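Local coordinates for protein pectate lyase (Bacillus, PDB 3VMV) that probably cleaves polygalacturonate, the backbone of pectin, as a secreted lyase of polysaccharide lyase family 1, at residues L48-Q58 against S82-D93. Numbering follows the deposited sequence.
Sequences LTIYVNGTITQ and SIIGVGTNGEFD
Two successive coils of the parallel beta-helix typical of polysaccharide lyase family 1 stack here, Leu48-Gln58 on Ser82-Asp93, each turning a corner between two strands. Strands 48-52 and 82-85 run parallel, 22° apart, joined by a ladder of backbone hydrogen bonds that starts with Ser82 N to Leu48 O and runs on to Val86 N to Val52 O (2.9 Å). Past the corner the ladder resumes, with Ile56 N donating to Glu91 O and Asp93 N to Ile56 O.

Inside the coil the stacked residues are apolar. Ile50 and Ile83 occupy matching rungs, and Val52 CG2 meets Ile83 CG2 at 3.8 Å. With CG anti to its carbonyl carbon (chi1 -67°), Phe92 points the same way as Ile56, and the two side chains lie side by side. Ile56 CG1 sits 3.9 Å from the centroid of the Phe92 ring and 13° off the normal, a CH-pi contact that suits a branched aliphatic chain over a flat ring.

On the outer face, Tyr51 runs beside Ile84, CE1 touching CB at 3.8 Å, while Thr49 CG2 lies over one face of the phenol ring, toward its rim. Val86 CG2 packs on Tyr51 CB.

The second coil turns by a longer corner, which includes a type II' turn from Val86 to Asn89, where positive phi favours Gly87. Gly85 and Gly90 approach each other closely at its neck, where neither has a side chain to stand between the backbones. A water bridges Thr55 OG1 and Asn89 O.

Helix 28-40 caps this end of the interior, Ile31 touching both Ile56 and Phe92 and Leu34 touching Ile50. Strand 21-25 pairs with 48-52, and strands 105-108 and 111-113 continue the stack beyond the second coil, Glu91 OE2 being hydrogen-bonded to His113 NE2 on strand 111-113.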
loop_
_atom_site.group_PDB
_atom_site.type_symbol
_atom_site.label_atom_id
_atom_site.label_comp_id
_atom_site.label_asym_id
_atom_site.label_seq_id
_atom_site.Cartn_x
_atom_site.Cartn_y
_atom_site.Cartn_z
ATOM N N LEU A 48 7.869 -6.381 19.194
ATOM C CA LEU A 48 8.089 -5.010 19.611
ATOM C C LEU A 48 7.006 -4.138 18.990
ATOM O O LEU A 48 6.821 -4.141 17.788
ATOM C CB LEU A 48 9.471 -4.534 19.128
ATOM C CG LEU A 48 9.814 -3.060 19.430
ATOM C CD1 LEU A 48 9.814 -2.728 20.919
ATOM C CD2 LEU A 48 11.162 -2.661 18.779
ATOM N N THR A 49 6.274 -3.422 19.824
ATOM C CA THR A 49 5.345 -2.408 19.353
ATOM C C THR A 49 5.966 -1.058 19.650
ATOM O O THR A 49 6.381 -0.791 20.789
ATOM C CB THR A 49 3.993 -2.534 20.089
ATOM O OG1 THR A 49 3.383 -3.767 19.688
ATOM C CG2 THR A 49 3.061 -1.381 19.736
ATOM N N ILE A 50 6.086 -0.226 18.614
ATOM C CA ILE A 50 6.569 1.131 18.757
ATOM C C ILE A 50 5.390 2.079 18.515
ATOM O O ILE A 50 4.888 2.164 17.372
ATOM C CB ILE A 50 7.654 1.425 17.705
ATOM C CG1 ILE A 50 8.776 0.394 17.843
ATOM C CG2 ILE A 50 8.151 2.846 17.902
ATOM C CD1 ILE A 50 9.899 0.547 16.795
ATOM N N TYR A 51 4.919 2.721 19.581
ATOM C CA TYR A 51 3.912 3.782 19.453
ATOM C C TYR A 51 4.587 5.082 19.088
ATOM O O TYR A 51 5.499 5.540 19.791
ATOM C CB TYR A 51 3.124 3.947 20.746
ATOM C CG TYR A 51 2.140 2.843 20.963
ATOM C CD1 TYR A 51 1.037 2.713 20.102
ATOM C CD2 TYR A 51 2.310 1.903 21.995
ATOM C CE1 TYR A 51 0.120 1.681 20.278
ATOM C CE2 TYR A 51 1.377 0.842 22.160
ATOM C CZ TYR A 51 0.306 0.744 21.287
ATOM O OH TYR A 51 -0.631 -0.290 21.412
ATOM N N VAL A 52 4.118 5.711 18.021
ATOM C CA VAL A 52 4.746 6.925 17.525
ATOM C C VAL A 52 3.882 8.112 17.960
ATOM O O VAL A 52 2.692 8.247 17.557
ATOM C CB VAL A 52 4.883 6.892 15.999
ATOM C CG1 VAL A 52 5.566 8.151 15.505
ATOM C CG2 VAL A 52 5.695 5.656 15.560
ATOM N N ASN A 53 4.472 8.937 18.819
ATOM C CA ASN A 53 3.765 10.079 19.399
ATOM C C ASN A 53 4.472 11.412 19.163
ATOM O O ASN A 53 4.379 12.338 19.970
ATOM C CB ASN A 53 3.456 9.853 20.896
ATOM C CG ASN A 53 4.705 9.663 21.762
ATOM O OD1 ASN A 53 5.835 9.745 21.286
ATOM N ND2 ASN A 53 4.492 9.438 23.071
ATOM N N GLY A 54 5.126 11.527 18.018
ATOM C CA GLY A 54 5.705 12.789 17.615
ATOM C C GLY A 54 5.921 12.769 16.131
ATOM O O GLY A 54 5.654 11.754 15.495
ATOM N N THR A 55 6.394 13.880 15.569
ATOM C CA THR A 55 6.588 13.972 14.119
ATOM C C THR A 55 8.011 13.557 13.735
ATOM O O THR A 55 8.989 14.154 14.179
ATOM C CB THR A 55 6.285 15.385 13.622
ATOM O OG1 THR A 55 4.907 15.690 13.914
ATOM C CG2 THR A 55 6.482 15.503 12.100
ATOM N N ILE A 56 8.081 12.465 12.986
ATOM C CA ILE A 56 9.335 11.896 12.497
ATOM C C ILE A 56 9.752 12.606 11.210
ATOM O O ILE A 56 8.925 12.845 10.344
ATOM C CB ILE A 56 9.105 10.411 12.196
ATOM C CG1 ILE A 56 8.345 9.722 13.334
ATOM C CG2 ILE A 56 10.423 9.709 11.827
ATOM C CD1 ILE A 56 9.027 9.907 14.720
ATOM N N THR A 57 11.024 12.974 11.084
ATOM C CA THR A 57 11.433 13.861 9.986
ATOM C C THR A 57 12.806 13.448 9.523
ATOM O O THR A 57 13.496 12.724 10.231
ATOM C CB THR A 57 11.557 15.353 10.450
ATOM O OG1 THR A 57 12.562 15.474 11.471
ATOM C CG2 THR A 57 10.239 15.901 10.981
ATOM N N GLN A 58 13.254 13.996 8.399
ATOM C CA GLN A 58 14.659 13.826 8.023
ATOM C C GLN A 58 15.594 14.374 9.111
ATOM O O GLN A 58 16.607 13.749 9.459
ATOM C CB GLN A 58 14.935 14.545 6.683
ATOM C CG GLN A 58 14.223 13.920 5.500
ATOM C CD GLN A 58 14.779 12.564 5.152
ATOM O OE1 GLN A 58 15.963 12.295 5.381
ATOM N NE2 GLN A 58 13.945 11.710 4.578
ATOM N N SER A 82 5.171 -3.935 15.315
ATOM C CA SER A 82 4.118 -2.991 14.945
ATOM C C SER A 82 4.617 -1.570 15.165
ATOM O O SER A 82 5.281 -1.303 16.184
ATOM C CB SER A 82 2.879 -3.179 15.820
ATOM O OG SER A 82 2.307 -4.455 15.677
ATOM N N ILE A 83 4.352 -0.695 14.203
ATOM C CA ILE A 83 4.557 0.751 14.345
ATOM C C ILE A 83 3.167 1.356 14.291
ATOM O O ILE A 83 2.479 1.220 13.271
ATOM C CB ILE A 83 5.435 1.267 13.179
ATOM C CG1 ILE A 83 6.825 0.634 13.323
ATOM C CG2 ILE A 83 5.469 2.798 13.138
ATOM C CD1 ILE A 83 7.763 0.904 12.160
ATOM N N ILE A 84 2.739 1.951 15.404
ATOM C CA ILE A 84 1.353 2.420 15.539
ATOM C C ILE A 84 1.355 3.857 16.011
ATOM O O ILE A 84 1.956 4.179 17.047
ATOM C CB ILE A 84 0.614 1.536 16.525
ATOM C CG1 ILE A 84 0.792 0.065 16.157
ATOM C CG2 ILE A 84 -0.853 1.971 16.623
ATOM C CD1 ILE A 84 0.102 -0.894 17.181
ATOM N N GLY A 85 0.671 4.734 15.273
ATOM C CA GLY A 85 0.539 6.100 15.714
ATOM C C GLY A 85 -0.347 6.231 16.949
ATOM O O GLY A 85 -1.279 5.452 17.147
ATOM N N VAL A 86 -0.043 7.216 17.776
ATOM C CA VAL A 86 -0.882 7.591 18.907
ATOM C C VAL A 86 -1.837 8.720 18.498
ATOM O O VAL A 86 -1.393 9.809 18.150
ATOM C CB VAL A 86 0.011 8.034 20.091
ATOM C CG1 VAL A 86 -0.848 8.460 21.312
ATOM C CG2 VAL A 86 0.910 6.891 20.468
ATOM N N GLY A 87 -3.151 8.464 18.515
ATOM C CA GLY A 87 -4.108 9.502 18.147
ATOM C C GLY A 87 -3.856 9.991 16.738
ATOM O O GLY A 87 -3.756 9.202 15.815
ATOM N N THR A 88 -3.702 11.301 16.590
ATOM C CA THR A 88 -3.408 11.882 15.287
ATOM C C THR A 88 -1.969 12.399 15.321
ATOM O O THR A 88 -1.574 13.220 14.485
ATOM C CB THR A 88 -4.388 13.016 14.937
ATOM O OG1 THR A 88 -4.392 13.977 15.994
ATOM C CG2 THR A 88 -5.807 12.449 14.757
ATOM N N ASN A 89 -1.183 11.883 16.257
ATOM C CA ASN A 89 0.179 12.383 16.474
ATOM C C ASN A 89 1.294 11.554 15.868
ATOM O O ASN A 89 2.476 11.935 15.987
ATOM C CB ASN A 89 0.463 12.596 17.979
ATOM C CG ASN A 89 -0.509 13.544 18.595
ATOM O OD1 ASN A 89 -0.773 14.610 18.037
ATOM N ND2 ASN A 89 -1.097 13.150 19.716
ATOM N N GLY A 90 0.953 10.461 15.179
ATOM C CA GLY A 90 1.953 9.586 14.557
ATOM C C GLY A 90 2.219 10.035 13.151
ATOM O O GLY A 90 1.640 9.503 12.230
ATOM N N GLU A 91 3.110 10.996 12.981
ATOM C CA GLU A 91 3.275 11.650 11.696
ATOM C C GLU A 91 4.711 11.484 11.209
ATOM O O GLU A 91 5.634 11.681 12.009
ATOM C CB GLU A 91 2.951 13.136 11.814
ATOM C CG GLU A 91 3.107 13.869 10.496
ATOM C CD GLU A 91 2.899 15.363 10.594
ATOM O OE1 GLU A 91 2.522 15.839 11.692
ATOM O OE2 GLU A 91 3.118 16.077 9.573
ATOM N N PHE A 92 4.866 11.130 9.921
ATOM C CA PHE A 92 6.176 11.026 9.269
ATOM C C PHE A 92 6.138 12.067 8.162
ATOM O O PHE A 92 5.462 11.869 7.157
ATOM C CB PHE A 92 6.382 9.619 8.663
ATOM C CG PHE A 92 6.490 8.514 9.677
ATOM C CD1 PHE A 92 7.704 7.862 9.889
ATOM C CD2 PHE A 92 5.386 8.131 10.416
ATOM C CE1 PHE A 92 7.821 6.845 10.831
ATOM C CE2 PHE A 92 5.505 7.104 11.392
ATOM C CZ PHE A 92 6.714 6.464 11.569
ATOM N N ASP A 93 6.830 13.183 8.370
ATOM C CA ASP A 93 6.804 14.316 7.451
ATOM C C ASP A 93 8.119 14.327 6.673
ATOM O O ASP A 93 9.186 14.669 7.208
ATOM C CB ASP A 93 6.620 15.607 8.246
ATOM C CG ASP A 93 6.617 16.844 7.354
ATOM O OD1 ASP A 93 6.700 16.707 6.106
ATOM O OD2 ASP A 93 6.530 17.962 7.920
HETATM O O HOH W 1 3.107 14.587 15.705
HETATM O O HOH W 2 11.518 15.819 6.774
#